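Local coordinates for Serine/threonine-protein kinase pelle (PDB 1D2Z) that phosphorylates serine and threonine residues in the Toll pathway that sets embryonic dorsoventral polarity, and binds Tube through its death domain, at residues A26-L31 with S60-F65. Residues are numbered along the deposited sequence; the frame is centred on the assembly and turned at random.
Sequences AHLDAL and SASNEF
Asp29, near the C-terminal end of helix 18-31, meets the first turn of helix 61-73, the segment axes passing 8.6 Å apart with their N-to-C directions at 118°. The backbones come nearest at Asp29 and Ser62, whose CA atoms lie 6.0 Å apart. The Asp29 carboxylate spans the start of helix 61-73, each oxygen using its syn lone pair. OD1 accepts the backbone N-H of Ser62 at 3.0 Å between N and OD1 (156° at the hydrogen), while OD2 takes the hydroxyl of Ser60, with OG and OD2 2.6 Å apart. Ser60 is the N-cap: its OG, anti to its own backbone N (chi1 169°), also accepts from Asn63 N at 3.0 Å, coupling the carboxylate to the cap. Ser62 OG lies 2.9 Å from Asp29 OD1, and Cys25 O is also beside this hydroxyl. The carboxylate's charge, sitting at the helix N-terminus, is likely to be favoured by the helix dipole. Beside this polar cluster, Leu28 lays CB against Ser62 CB at 3.6 Å, and the Leu28 side chain also touches Ala92 of helix 90-95. An alanine in place of Asp29 would probably leave Ser62 N and the Ser60 hydroxyl without their acceptor and the helix start without a nearby negative charge. Carboxylate and N-cap serine together tie two helices of the six-helix death-domain bundle.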
ATOM      1  N   ALA A  26      14.309  17.985   0.076  1.00 27.25           N
ATOM      2  CA  ALA A  26      15.580  18.658   0.349  1.00 28.59           C
ATOM      3  C   ALA A  26      15.476  19.389   1.702  1.00 28.96           C
ATOM      4  O   ALA A  26      16.396  19.344   2.516  1.00 30.40           O
ATOM      5  CB  ALA A  26      15.919  19.655  -0.775  1.00 28.23           C
ATOM      6  N   HIS A  27      14.330  20.018   1.945  1.00 29.12           N
ATOM      7  CA  HIS A  27      14.084  20.750   3.183  1.00 28.11           C
ATOM      8  C   HIS A  27      14.041  19.816   4.400  1.00 29.64           C
ATOM      9  O   HIS A  27      14.708  20.062   5.400  1.00 29.22           O
ATOM     10  CB  HIS A  27      12.778  21.539   3.069  1.00 25.94           C
ATOM     11  CG  HIS A  27      12.294  22.103   4.366  1.00 28.51           C
ATOM     12  ND1 HIS A  27      13.003  23.045   5.082  1.00 30.83           N
ATOM     13  CD2 HIS A  27      11.173  21.849   5.084  1.00 30.56           C
ATOM     14  CE1 HIS A  27      12.339  23.349   6.184  1.00 29.53           C
ATOM     15  NE2 HIS A  27      11.225  22.637   6.209  1.00 30.93           N
ATOM     16  N   LEU A  28      13.264  18.741   4.299  1.00 28.45           N
ATOM     17  CA  LEU A  28      13.135  17.771   5.385  1.00 29.87           C
ATOM     18  C   LEU A  28      14.460  17.052   5.671  1.00 31.24           C
ATOM     19  O   LEU A  28      14.755  16.709   6.818  1.00 30.71           O
ATOM     20  CB  LEU A  28      12.026  16.765   5.054  1.00 27.06           C
ATOM     21  CG  LEU A  28      10.614  17.339   4.882  1.00 26.53           C
ATOM     22  CD1 LEU A  28       9.691  16.245   4.353  1.00 28.34           C
ATOM     23  CD2 LEU A  28      10.087  17.894   6.210  1.00 26.07           C
ATOM     24  N   ASP A  29      15.263  16.839   4.634  1.00 30.03           N
ATOM     25  CA  ASP A  29      16.553  16.176   4.807  1.00 30.74           C
ATOM     26  C   ASP A  29      17.532  17.084   5.532  1.00 32.58           C
ATOM     27  O   ASP A  29      18.317  16.618   6.353  1.00 31.68           O
ATOM     28  CB  ASP A  29      17.145  15.749   3.463  1.00 30.55           C
ATOM     29  CG  ASP A  29      16.388  14.604   2.828  1.00 33.07           C
ATOM     30  OD1 ASP A  29      15.546  13.975   3.505  1.00 31.55           O
ATOM     31  OD2 ASP A  29      16.639  14.329   1.642  1.00 33.73           O
ATOM     32  N   ALA A  30      17.489  18.376   5.211  1.00 32.32           N
ATOM     33  CA  ALA A  30      18.359  19.358   5.845  1.00 32.06           C
ATOM     34  C   ALA A  30      18.027  19.427   7.334  1.00 33.91           C
ATOM     35  O   ALA A  30      18.920  19.570   8.169  1.00 34.96           O
ATOM     36  CB  ALA A  30      18.170  20.727   5.199  1.00 33.68           C
ATOM     37  N   LEU A  31      16.735  19.355   7.655  1.00 33.09           N
ATOM     38  CA  LEU A  31      16.284  19.383   9.043  1.00 34.21           C
ATOM     39  C   LEU A  31      16.560  18.052   9.735  1.00 34.94           C
ATOM     40  O   LEU A  31      16.558  17.975  10.967  1.00 35.37           O
ATOM     41  CB  LEU A  31      14.781  19.658   9.122  1.00 33.80           C
ATOM     42  CG  LEU A  31      14.251  21.059   8.834  1.00 34.71           C
ATOM     43  CD1 LEU A  31      12.751  21.064   9.112  1.00 34.79           C
ATOM     44  CD2 LEU A  31      14.972  22.088   9.700  1.00 33.52           C
ATOM     45  N   SER A  60      17.885  10.429  -0.532  1.00 35.49           N
ATOM     46  CA  SER A  60      17.038  11.227   0.342  1.00 31.77           C
ATOM     47  C   SER A  60      16.238  10.374   1.320  1.00 31.39           C
ATOM     48  O   SER A  60      15.449   9.511   0.918  1.00 31.72           O
ATOM     49  CB  SER A  60      16.088  12.090  -0.484  1.00 30.80           C
ATOM     50  OG  SER A  60      15.099  12.680   0.343  1.00 28.01           O
ATOM     51  N   ALA A  61      16.431  10.645   2.605  1.00 27.73           N
ATOM     52  CA  ALA A  61      15.731   9.912   3.653  1.00 29.20           C
ATOM     53  C   ALA A  61      14.243  10.243   3.661  1.00 28.55           C
ATOM     54  O   ALA A  61      13.401   9.354   3.783  1.00 26.76           O
ATOM     55  CB  ALA A  61      16.353  10.216   5.014  1.00 27.45           C
ATOM     56  N   SER A  62      13.913  11.518   3.471  1.00 26.67           N
ATOM     57  CA  SER A  62      12.516  11.924   3.490  1.00 26.26           C
ATOM     58  C   SER A  62      11.775  11.425   2.258  1.00 25.51           C
ATOM     59  O   SER A  62      10.600  11.083   2.346  1.00 23.90           O
ATOM     60  CB  SER A  62      12.385  13.441   3.625  1.00 27.25           C
ATOM     61  OG  SER A  62      12.887  14.081   2.469  1.00 32.09           O
ATOM     62  N   ASN A  63      12.455  11.375   1.115  1.00 24.80           N
ATOM     63  CA  ASN A  63      11.813  10.873  -0.102  1.00 27.23           C
ATOM     64  C   ASN A  63      11.433   9.404   0.099  1.00 26.56           C
ATOM     65  O   ASN A  63      10.372   8.959  -0.344  1.00 26.62           O
ATOM     66  CB  ASN A  63      12.738  10.999  -1.314  1.00 28.13           C
ATOM     67  CG  ASN A  63      12.099  10.470  -2.582  1.00 30.98           C
ATOM     68  OD1 ASN A  63      11.033  10.937  -2.994  1.00 27.85           O
ATOM     69  ND2 ASN A  63      12.731   9.474  -3.196  1.00 30.65           N
ATOM     70  N   GLU A  64      12.313   8.660   0.766  1.00 26.96           N
ATOM     71  CA  GLU A  64      12.065   7.249   1.038  1.00 28.65           C
ATOM     72  C   GLU A  64      10.878   7.129   1.991  1.00 25.20           C
ATOM     73  O   GLU A  64      10.057   6.226   1.858  1.00 26.78           O
ATOM     74  CB  GLU A  64      13.312   6.581   1.622  1.00 29.97           C
ATOM     75  CG  GLU A  64      13.212   5.053   1.683  1.00 36.81           C
ATOM     76  CD  GLU A  64      12.938   4.424   0.320  1.00 40.16           C
ATOM     77  OE1 GLU A  64      13.419   4.950  -0.706  1.00 38.66           O
ATOM     78  OE2 GLU A  64      12.225   3.405   0.273  1.00 42.61           O
ATOM     79  N   PHE A  65      10.802   8.036   2.963  1.00 26.37           N
ATOM     80  CA  PHE A  65       9.677   8.035   3.896  1.00 26.06           C
ATOM     81  C   PHE A  65       8.385   8.244   3.089  1.00 27.61           C
ATOM     82  O   PHE A  65       7.388   7.548   3.315  1.00 26.41           O
ATOM     83  CB  PHE A  65       9.825   9.137   4.957  1.00 25.01           C
ATOM     84  CG  PHE A  65       8.579   9.361   5.773  1.00 24.09           C
ATOM     85  CD1 PHE A  65       8.259   8.515   6.829  1.00 26.86           C
ATOM     86  CD2 PHE A  65       7.697  10.391   5.449  1.00 23.29           C
ATOM     87  CE1 PHE A  65       7.071   8.685   7.549  1.00 24.82           C
ATOM     88  CE2 PHE A  65       6.512  10.571   6.159  1.00 23.25           C
ATOM     89  CZ  PHE A  65       6.196   9.711   7.214  1.00 25.37           C
TER